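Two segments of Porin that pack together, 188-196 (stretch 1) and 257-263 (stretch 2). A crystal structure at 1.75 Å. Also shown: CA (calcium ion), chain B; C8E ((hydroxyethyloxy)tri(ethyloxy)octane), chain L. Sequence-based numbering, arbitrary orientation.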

ATOM      1  N   ARG A 188     -14.862  11.059   6.892  1.00 19.01           N
ATOM      2  CA  ARG A 188     -14.049  11.076   8.124  1.00 21.07           C
ATOM      3  C   ARG A 188     -13.698  12.486   8.607  1.00 22.62           C
ATOM      4  O   ARG A 188     -13.724  12.843   9.821  1.00 21.09           O
ATOM      5  N   PHE A 189     -13.461  13.348   7.608  1.00 20.02           N
ATOM      6  CA  PHE A 189     -13.106  14.722   7.756  1.00 20.73           C
ATOM      7  C   PHE A 189     -14.029  15.635   6.990  1.00 24.12           C
ATOM      8  O   PHE A 189     -15.037  15.181   6.408  1.00 24.29           O
ATOM      9  N   ASN A 190     -13.763  16.957   7.004  1.00 21.85           N
ATOM     10  CA  ASN A 190     -14.712  17.895   6.429  1.00 24.27           C
ATOM     11  C   ASN A 190     -14.727  17.764   4.917  1.00 24.28           C
ATOM     12  O   ASN A 190     -15.780  18.185   4.311  1.00 25.87           O
ATOM     13  N   LYS A 191     -13.625  17.412   4.272  1.00 23.29           N
ATOM     14  CA  LYS A 191     -13.531  17.338   2.802  1.00 25.17           C
ATOM     15  C   LYS A 191     -12.272  16.634   2.480  1.00 25.48           C
ATOM     16  O   LYS A 191     -11.451  16.497   3.379  1.00 25.00           O
ATOM     17  N   ALA A 192     -12.102  16.275   1.225  1.00 22.47           N
ATOM     18  CA  ALA A 192     -10.772  15.900   0.704  1.00 23.11           C
ATOM     19  C   ALA A 192     -10.089  17.256   0.411  1.00 24.95           C
ATOM     20  O   ALA A 192     -10.736  18.228  -0.042  1.00 27.28           O
ATOM     21  N   ALA A 193      -8.811  17.425   0.639  1.00 23.29           N
ATOM     22  CA  ALA A 193      -8.116  18.646   0.436  1.00 25.36           C
ATOM     23  C   ALA A 193      -6.752  18.448  -0.154  1.00 23.98           C
ATOM     24  O   ALA A 193      -6.154  17.409  -0.037  1.00 26.03           O
ATOM     25  N   THR A 194      -6.254  19.500  -0.778  1.00 25.67           N
ATOM     26  CA  THR A 194      -4.907  19.445  -1.303  1.00 25.60           C
ATOM     27  C   THR A 194      -4.125  20.604  -0.701  1.00 24.61           C
ATOM     28  O   THR A 194      -4.635  21.628  -0.211  1.00 26.65           O
ATOM     29  N   THR A 195      -2.821  20.521  -0.865  1.00 24.99           N
ATOM     30  CA  THR A 195      -1.920  21.533  -0.344  1.00 24.53           C
ATOM     31  C   THR A 195      -0.610  21.572  -1.096  1.00 27.10           C
ATOM     32  O   THR A 195      -0.411  20.774  -1.993  1.00 27.73           O
ATOM     33  N   ASP A 196       0.297  22.422  -0.712  1.00 28.26           N
ATOM     34  CA  ASP A 196       1.429  22.440  -1.554  1.00 31.38           C
ATOM     35  C   ASP A 196       2.663  21.741  -1.118  1.00 28.81           C
ATOM     36  O   ASP A 196       3.710  21.899  -1.808  1.00 32.39           O
ATOM     37  N   LYS A 257      -5.901  24.252   8.865  1.00 25.02           N
ATOM     38  CA  LYS A 257      -6.754  23.070   9.051  1.00 26.42           C
ATOM     39  C   LYS A 257      -7.785  22.830   8.008  1.00 25.13           C
ATOM     40  O   LYS A 257      -9.045  22.801   8.210  1.00 23.82           O
ATOM     41  N   LYS A 258      -7.265  22.576   6.815  1.00 23.26           N
ATOM     42  CA  LYS A 258      -8.188  22.535   5.636  1.00 26.13           C
ATOM     43  C   LYS A 258      -9.185  21.468   5.713  1.00 26.75           C
ATOM     44  O   LYS A 258     -10.222  21.507   4.997  1.00 26.18           O
ATOM     45  N   ILE A 259      -9.014  20.380   6.456  1.00 22.11           N
ATOM     46  CA  ILE A 259      -9.968  19.218   6.548  1.00 22.44           C
ATOM     47  C   ILE A 259     -10.704  19.238   7.946  1.00 22.41           C
ATOM     48  O   ILE A 259     -11.481  18.364   8.240  1.00 24.25           O
ATOM     49  N   GLY A 260     -10.492  20.273   8.612  1.00 21.18           N
ATOM     50  CA  GLY A 260     -11.047  20.480   9.963  1.00 22.51           C
ATOM     51  C   GLY A 260     -10.254  19.827  11.072  1.00 23.08           C
ATOM     52  O   GLY A 260      -9.049  19.519  10.904  1.00 22.97           O
ATOM     53  N   GLU A 261     -10.925  19.527  12.165  1.00 21.32           N
ATOM     54  CA  GLU A 261     -10.340  18.793  13.279  1.00 19.97           C
ATOM     55  C   GLU A 261      -9.777  17.472  12.872  1.00 20.80           C
ATOM     56  O   GLU A 261     -10.384  16.697  12.157  1.00 19.89           O
ATOM     57  N   VAL A 262      -8.559  17.182  13.378  1.00 19.61           N
ATOM     58  CA  VAL A 262      -7.950  15.877  13.224  1.00 19.22           C
ATOM     59  C   VAL A 262      -7.441  15.513  14.603  1.00 20.65           C
ATOM     60  O   VAL A 262      -6.679  16.253  15.194  1.00 21.00           O
ATOM     61  N   ASP A 263      -7.824  14.403  15.086  1.00 20.70           N
ATOM     62  CA  ASP A 263      -7.534  13.992  16.524  1.00 21.19           C
ATOM     63  C   ASP A 263      -7.596  12.468  16.616  1.00 21.57           C
ATOM     64  O   ASP A 263      -8.633  11.898  16.766  1.00 22.27           O
TER

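A small, largely apolar contact, burying 450 Å² over both sides, seats Ile259 from a type I turn (Lys257 to Gly260) against Phe189 and Ala193 and is fastened by two hydrogen bonds. Phe189 (chi1 m) points toward stretch 2, and Ile259 (chi1 p, chi2 t) lays CD1 over one face of its ring, 3.9 Å from the centroid, a CH-pi contact. Ile259 CG2 meets Ala193 CB at 3.5 Å, so the side chain bridges both residues. Val262 (t) adds CG2 at 4.0 Å from Phe189 CE1, while the carbonyl O of Glu261 lies at the ring edge, 3.8 Å from Phe189 CD1. The backbone bond from Asn190 N to Ile259 O is 3.0 Å long and nearly straight at 166°. Asn190 (m) brings ND2 to 3.3 Å from Gly260 CA; a CB on Gly260 would clash with this ND2, and the local backbone angles also call for glycine. Lys258 starts sideways, but its extended chain (m, t, t, t) carries NZ back to donate to Thr194 O at 2.9 Å. Away from the interface, Glu261 grips calcium through OE1 (2.5 Å) and OE2 (2.4 Å); water 1, also a calcium ligand, donates to Val262 O at 2.7 Å. Asp263 OD2 accepts a 2.6 Å hydrogen bond from C8E O21.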

ATOM      1  CB  ARG A 188     -12.815  10.240   7.892  1.00 23.34           C
ATOM      2  CG  ARG A 188     -11.883  10.019   9.009  1.00 27.61           C
ATOM      3  CD  ARG A 188     -10.866   8.928   8.579  1.00 26.26           C
ATOM      4  NE  ARG A 188     -11.497   7.657   8.348  1.00 24.68           N
ATOM      5  CZ  ARG A 188     -10.951   6.533   7.810  1.00 27.78           C
ATOM      6  NH1 ARG A 188      -9.710   6.577   7.386  1.00 26.66           N
ATOM      7  NH2 ARG A 188     -11.541   5.464   7.606  1.00 24.48           N
ATOM      8  CB  PHE A 189     -11.614  14.905   7.378  1.00 20.22           C
ATOM      9  CG  PHE A 189     -10.666  13.990   8.039  1.00 19.73           C
ATOM     10  CD1 PHE A 189     -10.348  14.128   9.415  1.00 19.36           C
ATOM     11  CD2 PHE A 189     -10.156  12.911   7.395  1.00 19.12           C
ATOM     12  CE1 PHE A 189      -9.535  13.219  10.074  1.00 19.22           C
ATOM     13  CE2 PHE A 189      -9.262  12.028   8.032  1.00 20.09           C
ATOM     14  CZ  PHE A 189      -8.974  12.152   9.331  1.00 19.57           C
ATOM     15  CB  ASN A 190     -14.323  19.368   6.662  1.00 27.92           C
ATOM     16  CG  ASN A 190     -14.455  19.882   8.135  1.00 30.05           C
ATOM     17  OD1 ASN A 190     -15.146  19.277   8.836  1.00 39.91           O
ATOM     18  ND2 ASN A 190     -13.908  20.955   8.360  1.00 30.04           N
ATOM     19  CB  LYS A 191     -13.534  18.789   2.251  1.00 27.14           C
ATOM     20  CG  LYS A 191     -12.322  19.671   2.700  1.00 28.30           C
ATOM     21  CD  LYS A 191     -12.421  21.078   2.098  1.00 33.97           C
ATOM     22  CE  LYS A 191     -12.193  21.050   0.629  1.00 43.34           C
ATOM     23  NZ  LYS A 191     -12.420  22.442   0.214  1.00 53.34           N
ATOM     24  CB  ALA A 192     -10.953  15.079  -0.577  1.00 25.60           C
ATOM     25  CB  ALA A 193      -7.929  19.417   1.737  1.00 26.01           C
ATOM     26  CB  THR A 194      -4.812  19.454  -2.813  1.00 30.02           C
ATOM     27  OG1 THR A 194      -5.379  20.699  -3.213  1.00 28.75           O
ATOM     28  CG2 THR A 194      -5.556  18.315  -3.493  1.00 32.95           C
ATOM     29  CB  THR A 195      -1.728  21.264   1.234  1.00 25.50           C
ATOM     30  OG1 THR A 195      -1.132  22.404   1.855  1.00 27.69           O
ATOM     31  CG2 THR A 195      -0.912  20.027   1.446  1.00 25.25           C
ATOM     32  CB  ASP A 196       1.774  23.731  -1.979  1.00 39.43           C
ATOM     33  CG  ASP A 196       1.997  24.599  -0.917  1.00 40.38           C
ATOM     34  OD1 ASP A 196       2.312  24.229   0.169  1.00 54.59           O
ATOM     35  OD2 ASP A 196       1.637  25.800  -1.216  1.00 59.90           O
ATOM     36  CB  LYS A 257      -7.328  22.989  10.472  1.00 28.48           C
ATOM     37  CG  LYS A 257      -7.990  24.134  10.928  1.00 31.43           C
ATOM     38  CD  LYS A 257      -8.674  23.858  12.329  1.00 35.67           C
ATOM     39  CE  LYS A 257      -9.384  25.090  12.800  1.00 39.59           C
ATOM     40  NZ  LYS A 257      -8.439  26.051  13.346  1.00 45.24           N
ATOM     41  CB  LYS A 258      -7.331  22.320   4.398  1.00 25.25           C
ATOM     42  CG  LYS A 258      -6.451  23.508   4.096  1.00 28.57           C
ATOM     43  CD  LYS A 258      -5.675  23.227   2.807  1.00 33.49           C
ATOM     44  CE  LYS A 258      -5.010  24.482   2.369  1.00 40.53           C
ATOM     45  NZ  LYS A 258      -4.347  24.174   1.056  1.00 42.98           N
ATOM     46  CB  ILE A 259      -9.470  17.834   6.192  1.00 23.34           C
ATOM     47  CG1 ILE A 259      -8.409  17.310   7.239  1.00 21.45           C
ATOM     48  CG2 ILE A 259      -8.749  17.887   4.812  1.00 23.24           C
ATOM     49  CD1 ILE A 259      -7.873  15.961   6.950  1.00 22.11           C
ATOM     50  CB  GLU A 261     -11.324  18.679  14.372  1.00 21.45           C
ATOM     51  CG  GLU A 261     -10.899  17.981  15.653  1.00 22.29           C
ATOM     52  CD  GLU A 261      -9.775  18.750  16.403  1.00 24.02           C
ATOM     53  OE1 GLU A 261      -9.506  19.930  16.158  1.00 23.81           O
ATOM     54  OE2 GLU A 261      -9.291  18.103  17.435  1.00 25.81           O
ATOM     55  CB  VAL A 262      -6.752  15.916  12.207  1.00 19.92           C
ATOM     56  CG1 VAL A 262      -6.042  14.552  12.152  1.00 20.49           C
ATOM     57  CG2 VAL A 262      -7.190  16.382  10.839  1.00 21.35           C
ATOM     58  CB  ASP A 263      -8.522  14.714  17.493  1.00 21.28           C
ATOM     59  CG  ASP A 263      -8.299  14.224  18.886  1.00 26.62           C
ATOM     60  OD1 ASP A 263      -7.115  14.446  19.316  1.00 29.89           O
ATOM     61  OD2 ASP A 263      -9.147  13.752  19.666  1.00 27.26           O
TER
HETATM   62 CA    CA B 501      -7.427  19.669  17.558  1.00 23.42          CA
HETATM   63  C11 C8E L 511      -4.221   9.023  24.483  1.00 48.52           C
HETATM   64  O12 C8E L 511      -4.849   8.319  23.312  1.00 33.81           O
HETATM   65  C13 C8E L 511      -5.421   7.093  23.697  1.00 46.15           C
HETATM   66  C14 C8E L 511      -6.683   7.400  24.507  1.00 44.95           C
HETATM   67  O15 C8E L 511      -7.543   8.444  23.895  1.00 40.21           O
HETATM   68  C16 C8E L 511      -8.787   8.349  24.559  1.00 42.18           C
HETATM   69  C17 C8E L 511      -9.744   9.280  23.864  1.00 41.45           C
HETATM   70  O18 C8E L 511      -9.243  10.604  24.063  1.00 45.07           O
HETATM   71  C19 C8E L 511     -10.155  11.577  23.492  1.00 42.90           C
HETATM   72  C20 C8E L 511      -9.463  12.896  23.267  1.00 46.68           C
HETATM   73  O21 C8E L 511      -8.645  12.950  22.043  1.00 30.57           O
HETATM   74  O   HOH W   1      -6.254  17.574  17.549  1.00 24.52           O
HETATM   75  O   HOH W   2      -7.843  19.176  19.935  1.00 31.44           O
HETATM   76  O   HOH W   3      -5.340  20.427  18.412  1.00 31.11           O
HETATM   77  O   HOH W   4      -8.297  21.688  18.562  1.00 27.36           O